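Local coordinates for McyG protein (Microcystis aeruginosa PCC 7806, PDB 4R0M) that binds phenylalanyl-adenylate in the adenylation part of a microcystin synthetase and probably activates an aromatic acid for transfer to its adjoining carrier domain, at residues I34-N39 against K79-I84; T218-P223 against Q244-M249; Q438-N443 against T467-V472; D480-T485 against F511-A516. All blocks are in the same frame, centred on the assembly; numbering follows the deposited sequence.

Interaction 1 (I34-N39 against K79-I84)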
loop_
_atom_site.group_PDB
_atom_site.type_symbol
_atom_site.label_atom_id
_atom_site.label_comp_id
_atom_site.label_asym_id
_atom_site.label_seq_id
_atom_site.Cartn_x
_atom_site.Cartn_y
_atom_site.Cartn_z
ATOM N N ILE A 34 -9.613 5.233 18.590
ATOM C CA ILE A 34 -8.646 4.289 18.054
ATOM C C ILE A 34 -8.325 3.184 19.056
ATOM O O ILE A 34 -7.977 3.454 20.209
ATOM C CB ILE A 34 -7.347 4.996 17.604
ATOM C CG1 ILE A 34 -7.680 6.172 16.682
ATOM C CG2 ILE A 34 -6.414 4.010 16.908
ATOM C CD1 ILE A 34 -6.544 7.146 16.481
ATOM N N THR A 35 -8.468 1.943 18.600
ATOM C CA THR A 35 -8.023 0.773 19.341
ATOM C C THR A 35 -6.707 0.285 18.738
ATOM O O THR A 35 -6.659 -0.113 17.571
ATOM C CB THR A 35 -9.072 -0.358 19.293
ATOM O OG1 THR A 35 -10.324 0.130 19.790
ATOM C CG2 THR A 35 -8.627 -1.554 20.134
ATOM N N TYR A 36 -5.642 0.343 19.533
ATOM C CA TYR A 36 -4.335 -0.153 19.115
ATOM C C TYR A 36 -4.131 -1.575 19.612
ATOM O O TYR A 36 -4.189 -1.832 20.820
ATOM C CB TYR A 36 -3.210 0.721 19.671
ATOM C CG TYR A 36 -3.284 2.186 19.313
ATOM C CD1 TYR A 36 -2.803 2.653 18.090
ATOM C CD2 TYR A 36 -3.806 3.116 20.215
ATOM C CE1 TYR A 36 -2.853 4.001 17.769
ATOM C CE2 TYR A 36 -3.863 4.465 19.902
ATOM C CZ TYR A 36 -3.385 4.904 18.679
ATOM O OH TYR A 36 -3.441 6.244 18.370
ATOM N N ILE A 37 -3.900 -2.497 18.683
ATOM C CA ILE A 37 -3.481 -3.850 19.042
ATOM C C ILE A 37 -1.958 -3.855 19.136
ATOM O O ILE A 37 -1.272 -3.428 18.211
ATOM C CB ILE A 37 -3.955 -4.909 18.017
ATOM C CG1 ILE A 37 -5.454 -4.758 17.703
ATOM C CG2 ILE A 37 -3.621 -6.320 18.493
ATOM C CD1 ILE A 37 -6.396 -4.967 18.873
ATOM N N ARG A 38 -1.436 -4.315 20.267
ATOM C CA ARG A 38 0.009 -4.422 20.452
ATOM C C ARG A 38 0.519 -5.764 19.930
ATOM O O ARG A 38 -0.278 -6.643 19.593
ATOM C CB ARG A 38 0.375 -4.223 21.925
ATOM C CG ARG A 38 0.412 -2.764 22.342
ATOM C CD ARG A 38 0.580 -2.583 23.842
ATOM N NE ARG A 38 -0.643 -2.903 24.576
ATOM C CZ ARG A 38 -1.121 -2.194 25.597
ATOM N NH1 ARG A 38 -0.496 -1.099 26.009
ATOM N NH2 ARG A 38 -2.239 -2.573 26.199
ATOM N N ASN A 39 1.843 -5.910 19.857
ATOM C CA ASN A 39 2.472 -7.150 19.384
ATOM C C ASN A 39 2.105 -8.386 20.205
ATOM O O ASN A 39 1.981 -9.482 19.655
ATOM C CB ASN A 39 3.991 -6.995 19.303
ATOM C CG ASN A 39 4.439 -6.278 18.043
ATOM O OD1 ASN A 39 4.373 -6.829 16.941
ATOM N ND2 ASN A 39 4.909 -5.044 18.202
ATOM N N LYS A 79 5.973 2.317 16.374
ATOM C CA LYS A 79 4.911 2.151 17.363
ATOM C C LYS A 79 3.669 2.957 16.978
ATOM O O LYS A 79 3.705 4.189 16.928
ATOM C CB LYS A 79 5.416 2.559 18.747
ATOM C CG LYS A 79 4.605 2.004 19.902
ATOM C CD LYS A 79 5.182 2.471 21.228
ATOM C CE LYS A 79 4.328 2.024 22.401
ATOM N NZ LYS A 79 4.873 2.565 23.676
ATOM N N ASN A 80 2.575 2.249 16.710
ATOM C CA ASN A 80 1.324 2.863 16.266
ATOM C C ASN A 80 0.720 3.866 17.253
ATOM O O ASN A 80 0.100 4.846 16.842
ATOM C CB ASN A 80 0.302 1.784 15.884
ATOM C CG ASN A 80 0.685 1.042 14.609
ATOM O OD1 ASN A 80 1.701 1.344 13.982
ATOM N ND2 ASN A 80 -0.134 0.071 14.218
ATOM N N GLN A 81 0.923 3.622 18.548
ATOM C CA GLN A 81 0.449 4.516 19.609
ATOM C C GLN A 81 1.186 5.856 19.612
ATOM O O GLN A 81 0.743 6.811 20.255
ATOM C CB GLN A 81 0.584 3.857 20.988
ATOM C CG GLN A 81 -0.226 2.581 21.176
ATOM C CD GLN A 81 0.567 1.319 20.868
ATOM O OE1 GLN A 81 0.992 1.086 19.729
ATOM N NE2 GLN A 81 0.765 0.489 21.888
ATOM N N ASP A 82 2.314 5.913 18.906
ATOM C CA ASP A 82 3.104 7.135 18.780
ATOM C C ASP A 82 2.907 7.802 17.425
ATOM O O ASP A 82 2.950 9.029 17.322
ATOM C CB ASP A 82 4.590 6.836 18.981
ATOM C CG ASP A 82 4.961 6.627 20.437
ATOM O OD1 ASP A 82 4.080 6.774 21.313
ATOM O OD2 ASP A 82 6.145 6.320 20.702
ATOM N N PHE A 83 2.702 6.989 16.391
ATOM C CA PHE A 83 2.605 7.478 15.016
ATOM C C PHE A 83 1.370 8.352 14.792
ATOM O O PHE A 83 1.489 9.500 14.366
ATOM C CB PHE A 83 2.622 6.303 14.029
ATOM C CG PHE A 83 2.625 6.715 12.581
ATOM C CD1 PHE A 83 1.454 7.147 11.956
ATOM C CD2 PHE A 83 3.794 6.652 11.832
ATOM C CE1 PHE A 83 1.455 7.523 10.622
ATOM C CE2 PHE A 83 3.801 7.020 10.496
ATOM C CZ PHE A 83 2.630 7.456 9.891
ATOM N N ILE A 84 0.193 7.804 15.081
ATOM C CA ILE A 84 -1.074 8.501 14.834
ATOM C C ILE A 84 -1.212 9.825 15.615
ATOM O O ILE A 84 -1.545 10.849 15.016
ATOM C CB ILE A 84 -2.295 7.568 15.035
ATOM C CG1 ILE A 84 -2.232 6.404 14.035
ATOM C CG2 ILE A 84 -3.597 8.335 14.858
ATOM C CD1 ILE A 84 -3.124 5.225 14.368
#
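Lys79 sits at the N-cap of helix 80-93, where its carbonyl oxygen accepts the backbone N-H groups of both Asp82 and Phe83 and so secures the first turn. Asn80 contributes mainly through its backbone: its O lies 3.2 Å from Tyr36 CE1, approaching the ring obliquely, while Asn80 CB rests near Tyr36 CD1. Gln81 carries the centre of the contact. With CG anti to its carbonyl carbon (chi1 -62°), Gln81 lays CG over one face of the Tyr36 ring in a CH-pi contact, 3.9 Å from the ring centroid; the bend at chi2 (94°) then turns the amide on toward Arg38. Ile34 CG2 covers the opposite face, so the phenol is sandwiched between aliphatic carbons. Beyond the ring, the Gln81 amide crosses the Arg38 chain at about a right angle, with Gln81 NE2 3.3 Å from Arg38 CG. Strand 33-37 belongs to the large mixed sheet of an ANL-type adenylation domain, and the start of the helix runs roughly antiparallel to it, 144° between the short axes. Nearly a turn after Gln81, Ile84 packs its CD1 3.6 Å from Tyr36 CE1, and its CG2 meets Ile34 CD1 tip to tip. The Tyr36 hydroxyl passes close to Ile84 CB and is hydrogen-bonded to Gln46.

Interaction 2 (T218-P223 against Q244-M249)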
loop_
_atom_site.group_PDB
_atom_site.type_symbol
_atom_site.label_atom_id
_atom_site.label_comp_id
_atom_site.label_asym_id
_atom_site.label_seq_id
_atom_site.Cartn_x
_atom_site.Cartn_y
_atom_site.Cartn_z
ATOM N N THR A 218 -13.580 -0.117 11.376
ATOM C CA THR A 218 -12.487 -0.358 10.436
ATOM C C THR A 218 -11.319 -1.044 11.132
ATOM O O THR A 218 -11.048 -0.780 12.305
ATOM C CB THR A 218 -11.984 0.941 9.769
ATOM O OG1 THR A 218 -11.403 1.802 10.755
ATOM C CG2 THR A 218 -13.120 1.675 9.060
ATOM N N LEU A 219 -10.642 -1.930 10.404
ATOM C CA LEU A 219 -9.426 -2.577 10.891
ATOM C C LEU A 219 -8.320 -2.516 9.841
ATOM O O LEU A 219 -8.491 -2.982 8.710
ATOM C CB LEU A 219 -9.700 -4.027 11.315
ATOM C CG LEU A 219 -8.539 -4.862 11.880
ATOM C CD1 LEU A 219 -9.033 -5.863 12.910
ATOM C CD2 LEU A 219 -7.759 -5.575 10.783
ATOM N N ASN A 220 -7.190 -1.934 10.233
ATOM C CA ASN A 220 -6.006 -1.874 9.393
ATOM C C ASN A 220 -4.862 -2.686 9.987
ATOM O O ASN A 220 -4.622 -2.643 11.197
ATOM C CB ASN A 220 -5.551 -0.427 9.201
ATOM C CG ASN A 220 -4.231 -0.325 8.461
ATOM O OD1 ASN A 220 -4.135 -0.664 7.283
ATOM N ND2 ASN A 220 -3.200 0.138 9.154
ATOM N N TRP A 221 -4.158 -3.421 9.133
ATOM C CA TRP A 221 -2.943 -4.108 9.560
ATOM C C TRP A 221 -1.770 -3.838 8.653
ATOM O O TRP A 221 -0.744 -4.508 8.733
ATOM C CB TRP A 221 -3.187 -5.600 9.769
ATOM C CG TRP A 221 -3.564 -6.364 8.527
ATOM C CD1 TRP A 221 -4.797 -6.385 7.880
ATOM C CD2 TRP A 221 -2.712 -7.279 7.754
ATOM N NE1 TRP A 221 -4.762 -7.211 6.785
ATOM C CE2 TRP A 221 -3.543 -7.780 6.653
ATOM C CE3 TRP A 221 -1.388 -7.706 7.850
ATOM C CZ2 TRP A 221 -3.051 -8.672 5.709
ATOM C CZ3 TRP A 221 -0.905 -8.606 6.892
ATOM C CH2 TRP A 221 -1.715 -9.075 5.850
HETATM N N MSE A 222 -1.871 -2.834 7.809
HETATM C CA MSE A 222 -0.785 -2.384 6.979
HETATM C C MSE A 222 -0.007 -1.349 7.691
HETATM O O MSE A 222 -0.549 -0.735 8.552
HETATM C CB MSE A 222 -1.313 -1.758 5.712
HETATM C CG MSE A 222 -1.947 -2.735 4.734
HETATM SE SE MSE A 222 -0.921 -4.210 4.022
HETATM C CE MSE A 222 -1.701 -5.595 5.058
ATOM N N PRO A 223 1.251 -1.154 7.383
ATOM C CA PRO A 223 2.037 -0.134 8.089
ATOM C C PRO A 223 1.480 1.273 7.875
ATOM O O PRO A 223 0.967 1.585 6.800
ATOM C CB PRO A 223 3.442 -0.268 7.482
ATOM C CG PRO A 223 3.268 -1.052 6.231
ATOM C CD PRO A 223 2.077 -1.935 6.446
ATOM N N GLN A 244 -11.933 2.778 14.873
ATOM C CA GLN A 244 -10.849 2.293 14.016
ATOM C C GLN A 244 -9.817 1.482 14.797
ATOM O O GLN A 244 -9.454 1.827 15.925
ATOM C CB GLN A 244 -10.186 3.431 13.220
ATOM C CG GLN A 244 -9.442 4.475 14.040
ATOM C CD GLN A 244 -8.754 5.508 13.166
ATOM O OE1 GLN A 244 -7.641 5.292 12.679
ATOM N NE2 GLN A 244 -9.410 6.649 12.975
ATOM N N ILE A 245 -9.360 0.398 14.180
ATOM C CA ILE A 245 -8.413 -0.521 14.801
ATOM C C ILE A 245 -7.145 -0.603 13.956
ATOM O O ILE A 245 -7.212 -0.663 12.725
ATOM C CB ILE A 245 -9.028 -1.926 14.983
ATOM C CG1 ILE A 245 -10.406 -1.821 15.650
ATOM C CG2 ILE A 245 -8.107 -2.817 15.807
ATOM C CD1 ILE A 245 -11.309 -3.010 15.404
ATOM N N HIS A 246 -5.995 -0.592 14.626
ATOM C CA HIS A 246 -4.706 -0.708 13.956
ATOM C C HIS A 246 -3.860 -1.796 14.555
ATOM O O HIS A 246 -3.560 -1.786 15.753
ATOM C CB HIS A 246 -3.979 0.629 13.948
ATOM C CG HIS A 246 -4.646 1.666 13.081
ATOM N ND1 HIS A 246 -4.447 1.733 11.752
ATOM C CD2 HIS A 246 -5.554 2.676 13.395
ATOM C CE1 HIS A 246 -5.176 2.739 11.240
ATOM N NE2 HIS A 246 -5.855 3.315 12.247
ATOM N N VAL A 247 -3.483 -2.748 13.705
ATOM C CA VAL A 247 -2.709 -3.923 14.101
ATOM C C VAL A 247 -1.358 -3.872 13.387
ATOM O O VAL A 247 -1.308 -3.524 12.207
ATOM C CB VAL A 247 -3.442 -5.228 13.703
ATOM C CG1 VAL A 247 -2.863 -6.431 14.439
ATOM C CG2 VAL A 247 -4.938 -5.119 13.973
ATOM N N PRO A 248 -0.256 -4.207 14.093
ATOM C CA PRO A 248 1.045 -4.262 13.413
ATOM C C PRO A 248 1.076 -5.413 12.407
ATOM O O PRO A 248 0.576 -6.503 12.701
ATOM C CB PRO A 248 2.043 -4.518 14.554
ATOM C CG PRO A 248 1.293 -4.255 15.822
ATOM C CD PRO A 248 -0.139 -4.567 15.518
HETATM N N MSE A 249 1.649 -5.159 11.231
HETATM C CA MSE A 249 1.623 -6.110 10.113
HETATM C C MSE A 249 2.218 -7.443 10.476
HETATM O O MSE A 249 1.678 -8.486 10.104
HETATM C CB MSE A 249 2.355 -5.521 8.907
HETATM C CG MSE A 249 2.133 -6.372 7.658
HETATM SE SE MSE A 249 2.940 -5.543 6.064
HETATM C CE MSE A 249 4.783 -5.296 6.718
HETATM O O HOH W 1 -0.063 -1.189 11.393
#
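Asn220 overlaps His246 on the face of the sheet they share with Thr218, its amide plane turned 68° from the imidazole. CG stands anti to the backbone N (chi1 174°), and from there Asn220 ND2 approaches the ring at its edge, in plane, donating to His246 ND1 at 3.3 Å. The same Asn220 ND2 gives a shorter bond to Met222 O, 2.9 Å, along a lone pair, while OD1 accepts from Met222 N in an Asx turn. His246 in turn donates from NE2 to Gln244 OE1 at 2.7 Å, so its two nitrogens act as donor and acceptor and the ring's rotation is fixed. An alanine at Asn220 would lose all three amide bonds and would probably loosen both the turn after the strand and the setting of the imidazole. Beneath these side chains the backbone ladder runs from a bent bond, Ile245 N to Thr218 O, to a nearly straight one, Asn220 N to Ile245 O at 2.8 Å. Past the ladder, a water donates to Met222 O and Val247 O, bridging the diverging chains. Trp221 CE3 meets Met249 CG at 3.8 Å, and Pro223 CD touches SE of Met249, present as selenomethionine, at 3.7 Å. These are adjacent parallel strands of a beta-alpha-beta crossover through helix 227-240, and the turn beyond the first brings the Met222 side chain to about 7 Å from the bound phenylalanyl-adenylate.

Interaction 3 (Q438-N443 against T467-V472)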
loop_
_atom_site.group_PDB
_atom_site.type_symbol
_atom_site.label_atom_id
_atom_site.label_comp_id
_atom_site.label_asym_id
_atom_site.label_seq_id
_atom_site.Cartn_x
_atom_site.Cartn_y
_atom_site.Cartn_z
ATOM N N GLN A 438 6.408 -2.931 -17.988
ATOM C CA GLN A 438 6.508 -4.169 -17.218
ATOM C C GLN A 438 5.718 -5.286 -17.895
ATOM O O GLN A 438 5.408 -6.310 -17.277
ATOM C CB GLN A 438 6.014 -3.962 -15.784
ATOM C CG GLN A 438 7.033 -3.319 -14.858
ATOM C CD GLN A 438 6.558 -3.253 -13.421
ATOM O OE1 GLN A 438 6.428 -2.172 -12.851
ATOM N NE2 GLN A 438 6.293 -4.412 -12.827
ATOM N N GLU A 439 5.396 -5.076 -19.169
ATOM C CA GLU A 439 4.662 -6.052 -19.967
ATOM C C GLU A 439 5.529 -7.262 -20.292
ATOM O O GLU A 439 6.737 -7.136 -20.498
ATOM C CB GLU A 439 4.172 -5.414 -21.266
ATOM C CG GLU A 439 3.108 -4.346 -21.076
ATOM C CD GLU A 439 3.063 -3.361 -22.226
ATOM O OE1 GLU A 439 1.967 -3.153 -22.787
ATOM O OE2 GLU A 439 4.125 -2.795 -22.570
ATOM N N ILE A 440 4.900 -8.433 -20.327
ATOM C CA ILE A 440 5.577 -9.660 -20.721
ATOM C C ILE A 440 5.050 -10.085 -22.092
ATOM O O ILE A 440 4.020 -10.755 -22.202
ATOM C CB ILE A 440 5.416 -10.777 -19.664
ATOM C CG1 ILE A 440 5.907 -10.288 -18.294
ATOM C CG2 ILE A 440 6.171 -12.033 -20.088
ATOM C CD1 ILE A 440 5.533 -11.180 -17.129
ATOM N N ILE A 441 5.760 -9.658 -23.134
ATOM C CA ILE A 441 5.388 -9.957 -24.515
ATOM C C ILE A 441 6.419 -10.893 -25.141
ATOM O O ILE A 441 7.605 -10.562 -25.232
ATOM C CB ILE A 441 5.241 -8.672 -25.366
ATOM C CG1 ILE A 441 4.234 -7.710 -24.720
ATOM C CG2 ILE A 441 4.820 -9.019 -26.790
ATOM C CD1 ILE A 441 4.268 -6.297 -25.269
ATOM N N ILE A 442 5.957 -12.069 -25.556
ATOM C CA ILE A 442 6.816 -13.076 -26.172
ATOM C C ILE A 442 6.175 -13.563 -27.472
ATOM O O ILE A 442 5.097 -14.167 -27.455
ATOM C CB ILE A 442 7.095 -14.247 -25.201
ATOM C CG1 ILE A 442 7.862 -13.744 -23.976
ATOM C CG2 ILE A 442 7.901 -15.338 -25.888
ATOM C CD1 ILE A 442 7.567 -14.503 -22.703
ATOM N N ASN A 443 6.848 -13.284 -28.590
ATOM C CA ASN A 443 6.329 -13.542 -29.941
ATOM C C ASN A 443 5.028 -12.794 -30.252
ATOM O O ASN A 443 4.137 -13.325 -30.922
ATOM C CB ASN A 443 6.170 -15.046 -30.203
ATOM C CG ASN A 443 7.447 -15.690 -30.700
ATOM O OD1 ASN A 443 7.932 -15.380 -31.789
ATOM N ND2 ASN A 443 7.990 -16.604 -29.909
ATOM N N THR A 467 7.176 -13.814 -4.842
ATOM C CA THR A 467 7.350 -14.290 -6.183
ATOM C C THR A 467 7.186 -13.186 -7.190
ATOM O O THR A 467 6.439 -12.307 -6.975
ATOM C CB THR A 467 6.382 -15.420 -6.470
ATOM O OG1 THR A 467 6.574 -16.439 -5.516
ATOM C CG2 THR A 467 6.640 -15.985 -7.777
ATOM N N ALA A 468 7.952 -13.210 -8.263
ATOM C CA ALA A 468 7.865 -12.208 -9.323
ATOM C C ALA A 468 8.117 -12.816 -10.701
ATOM O O ALA A 468 8.925 -13.735 -10.850
ATOM C CB ALA A 468 8.838 -11.070 -9.063
ATOM N N ALA A 469 7.411 -12.296 -11.701
ATOM C CA ALA A 469 7.609 -12.697 -13.084
ATOM C C ALA A 469 7.758 -11.460 -13.964
ATOM O O ALA A 469 6.890 -10.584 -13.974
ATOM C CB ALA A 469 6.450 -13.562 -13.556
ATOM N N PHE A 470 8.870 -11.389 -14.692
ATOM C CA PHE A 470 9.147 -10.263 -15.586
ATOM C C PHE A 470 9.946 -10.707 -16.808
ATOM O O PHE A 470 10.564 -11.775 -16.801
ATOM C CB PHE A 470 9.877 -9.135 -14.842
ATOM C CG PHE A 470 11.179 -9.556 -14.219
ATOM C CD1 PHE A 470 11.210 -10.088 -12.933
ATOM C CD2 PHE A 470 12.376 -9.417 -14.914
ATOM C CE1 PHE A 470 12.410 -10.479 -12.356
ATOM C CE2 PHE A 470 13.577 -9.806 -14.342
ATOM C CZ PHE A 470 13.594 -10.334 -13.060
ATOM N N ALA A 471 9.934 -9.876 -17.846
ATOM C CA ALA A 471 10.609 -10.185 -19.104
ATOM C C ALA A 471 11.727 -9.198 -19.434
ATOM O O ALA A 471 11.526 -7.980 -19.390
ATOM C CB ALA A 471 9.599 -10.244 -20.242
ATOM N N VAL A 472 12.906 -9.733 -19.759
ATOM C CA VAL A 472 14.017 -8.922 -20.266
ATOM C C VAL A 472 14.333 -9.304 -21.712
ATOM O O VAL A 472 14.056 -10.428 -22.142
ATOM C CB VAL A 472 15.296 -9.022 -19.391
ATOM C CG1 VAL A 472 14.966 -8.874 -17.911
ATOM C CG2 VAL A 472 16.057 -10.317 -19.647
#
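Ile440 does nearly all the work here, and its side chain can be followed outward from CB. At that carbon the chain forks. Ile440 CG2, anti to the backbone N, packs on the CB of Ala471 at 3.9 Å. Ile440 CG1 stands beside the backbone N (chi1 -56°) and passes over the same residue, 4.1 Å from Ala471 N. Because chi2 is extended (168°), CD1 is carried on along the second strand, back toward its start. There Ile440 CD1 comes within 3.5 Å of Ala469 O and 4.0 Å of Phe470 CA, and its more distant apolar neighbour is Ala469 CB at 4.4 Å. Ala471 CB points toward the first strand and also lies 4.2 Å from Glu439 O.

The strands are not sheet partners: their short axes cross at 51° and approach no closer than 6.9 Å. Strand 440-442 instead forms a hairpin with strand 445-447, and strand 468-474 is at the edge of a three-stranded sheet. Leu452 of helix 449-457 touches both Ile440 and Ala469, closing the corner between them. The hairpin sequence is consistent with the A8 core motif of adenylation domains. An alanine at Ile440 would remove both the CG2 and CD1 contacts and would probably weaken the seating of the hairpin on the sheet. With the isoleucine methyls set against alanine CB atoms and strand backbone, and no directional bond between these two segments, the contact depends on fit and on burial of apolar surface.

Interaction 4 (D480-T485 against F511-A516)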
loop_
_atom_site.group_PDB
_atom_site.type_symbol
_atom_site.label_atom_id
_atom_site.label_comp_id
_atom_site.label_asym_id
_atom_site.label_seq_id
_atom_site.Cartn_x
_atom_site.Cartn_y
_atom_site.Cartn_z
ATOM N N ASP A 480 13.321 -12.432 -26.313
ATOM C CA ASP A 480 12.791 -12.098 -24.990
ATOM C C ASP A 480 12.801 -13.290 -24.037
ATOM O O ASP A 480 12.358 -14.385 -24.389
ATOM C CB ASP A 480 11.378 -11.524 -25.109
ATOM C CG ASP A 480 11.373 -10.092 -25.607
ATOM O OD1 ASP A 480 12.015 -9.232 -24.964
ATOM O OD2 ASP A 480 10.721 -9.824 -26.639
ATOM N N LEU A 481 13.310 -13.063 -22.830
ATOM C CA LEU A 481 13.380 -14.103 -21.810
ATOM C C LEU A 481 12.407 -13.823 -20.667
ATOM O O LEU A 481 12.251 -12.676 -20.237
ATOM C CB LEU A 481 14.807 -14.232 -21.257
ATOM C CG LEU A 481 16.006 -14.426 -22.198
ATOM C CD1 LEU A 481 17.304 -14.373 -21.407
ATOM C CD2 LEU A 481 15.919 -15.724 -22.990
ATOM N N LEU A 482 11.748 -14.877 -20.190
ATOM C CA LEU A 482 10.916 -14.797 -18.998
ATOM C C LEU A 482 11.752 -15.176 -17.786
ATOM O O LEU A 482 12.348 -16.256 -17.746
ATOM C CB LEU A 482 9.699 -15.722 -19.115
ATOM C CG LEU A 482 8.856 -15.963 -17.855
ATOM C CD1 LEU A 482 8.081 -14.714 -17.450
ATOM C CD2 LEU A 482 7.913 -17.140 -18.054
ATOM N N ILE A 483 11.799 -14.281 -16.803
ATOM C CA ILE A 483 12.555 -14.525 -15.579
ATOM C C ILE A 483 11.606 -14.624 -14.391
ATOM O O ILE A 483 10.708 -13.797 -14.227
ATOM C CB ILE A 483 13.646 -13.449 -15.335
ATOM C CG1 ILE A 483 14.695 -13.470 -16.453
ATOM C CG2 ILE A 483 14.357 -13.676 -14.008
ATOM C CD1 ILE A 483 14.319 -12.669 -17.680
ATOM N N ILE A 484 11.816 -15.655 -13.579
ATOM C CA ILE A 484 11.008 -15.897 -12.398
ATOM C C ILE A 484 11.891 -15.916 -11.152
ATOM O O ILE A 484 12.852 -16.682 -11.067
ATOM C CB ILE A 484 10.194 -17.206 -12.535
ATOM C CG1 ILE A 484 8.997 -16.976 -13.465
ATOM C CG2 ILE A 484 9.731 -17.714 -11.174
ATOM C CD1 ILE A 484 8.372 -18.241 -14.014
ATOM N N THR A 485 11.567 -15.044 -10.202
ATOM C CA THR A 485 12.236 -15.020 -8.911
ATOM C C THR A 485 11.243 -15.414 -7.833
ATOM O O THR A 485 10.058 -15.090 -7.924
ATOM C CB THR A 485 12.820 -13.633 -8.590
ATOM O OG1 THR A 485 11.788 -12.644 -8.686
ATOM C CG2 THR A 485 13.950 -13.285 -9.559
ATOM N N PHE A 511 1.107 -22.601 -19.488
ATOM C CA PHE A 511 1.202 -21.417 -20.351
ATOM C C PHE A 511 1.776 -21.669 -21.747
ATOM O O PHE A 511 1.529 -20.889 -22.667
ATOM C CB PHE A 511 1.988 -20.303 -19.649
ATOM C CG PHE A 511 1.266 -19.698 -18.478
ATOM C CD1 PHE A 511 0.411 -18.617 -18.656
ATOM C CD2 PHE A 511 1.440 -20.210 -17.197
ATOM C CE1 PHE A 511 -0.260 -18.057 -17.578
ATOM C CE2 PHE A 511 0.774 -19.655 -16.114
ATOM C CZ PHE A 511 -0.077 -18.575 -16.305
ATOM N N GLY A 512 2.545 -22.744 -21.900
ATOM C CA GLY A 512 3.161 -23.072 -23.187
ATOM C C GLY A 512 4.506 -22.401 -23.413
ATOM O O GLY A 512 5.179 -22.662 -24.413
ATOM N N ILE A 513 4.888 -21.524 -22.489
ATOM C CA ILE A 513 6.205 -20.893 -22.500
ATOM C C ILE A 513 6.941 -21.220 -21.204
ATOM O O ILE A 513 6.320 -21.573 -20.198
ATOM C CB ILE A 513 6.129 -19.362 -22.700
ATOM C CG1 ILE A 513 5.202 -18.715 -21.659
ATOM C CG2 ILE A 513 5.697 -19.028 -24.123
ATOM C CD1 ILE A 513 5.440 -17.234 -21.448
ATOM N N ALA A 514 8.263 -21.099 -21.234
ATOM C CA ALA A 514 9.088 -21.478 -20.096
ATOM C C ALA A 514 9.918 -20.318 -19.556
ATOM O O ALA A 514 10.311 -19.433 -20.314
ATOM C CB ALA A 514 9.989 -22.636 -20.476
ATOM N N PRO A 515 10.177 -20.314 -18.236
ATOM C CA PRO A 515 11.134 -19.351 -17.696
ATOM C C PRO A 515 12.562 -19.706 -18.106
ATOM O O PRO A 515 12.973 -20.864 -17.979
ATOM C CB PRO A 515 10.967 -19.492 -16.179
ATOM C CG PRO A 515 10.369 -20.839 -15.973
ATOM C CD PRO A 515 9.510 -21.091 -17.174
ATOM N N ALA A 516 13.298 -18.718 -18.610
ATOM C CA ALA A 516 14.707 -18.907 -18.947
ATOM C C ALA A 516 15.535 -19.115 -17.680
ATOM O O ALA A 516 16.397 -19.996 -17.633
ATOM C CB ALA A 516 15.230 -17.726 -19.748
#
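One conventional hydrogen bond joins the two segments, from Ala516 N to Leu482 O at 2.8 Å. The donor lies in the plane of the carbonyl, although the bond is bent, 139° at the hydrogen. A weaker CA-H...O contact supports it: Pro515, which has no N-H to give, directs its CA to the same Leu482 O at 3.3 Å, so both residues converge on one acceptor. In the fold, this is the return leg of a beta-alpha-beta crossover. Strand 479-486 leads through helix 498-511 into strand 517-520, which pairs in parallel with the first, and the backbone of Ile484 goes on to bond with Tyr517 and Ile519. Gly512 makes the turn out of the helix at a positive phi of 87°, where a side chain would jam against the preceding carbonyl oxygen. The remaining contacts are apolar. On one side of the strand, the Ile484 side chain crosses that of Pro515 obliquely, with Ile484 CD1 3.6 Å from Pro515 CB. Leu482, with CG anti to the backbone N (chi1 169°), extends CD2 along the loop to 4.3 Å from Pro515 CB and 4.2 Å from Ile513 CD1. Val507 of the helix touches both Ile484 and Pro515, deepening this patch. From the other side of the strand, Leu481 CB meets Ala516 CB at 3.8 Å.

The four contacts fall into two pairs on opposite sides of the chain's centre. Interactions 1 and 2, with centres 9 Å apart, share the large mixed sheet: strand 33-37 lies beside strand 243-246, with Thr35 N 2.9 Å from Gln244 O and Ile37 N 3.0 Å from His246 O. Interactions 3 and 4, with centres 8 Å apart, share the small sheet, where Phe470 O lies 2.8 Å from Ile483 N. Between the pairs the nearest approach is that of interactions 2 and 3, about 14 Å between nearest atoms. Interaction 2 lies nearer the bound adenylate, the Met222 side chain being about 7 Å from it. In interaction 3 the Glu439 side chain is about 12 Å from the bound adenylate.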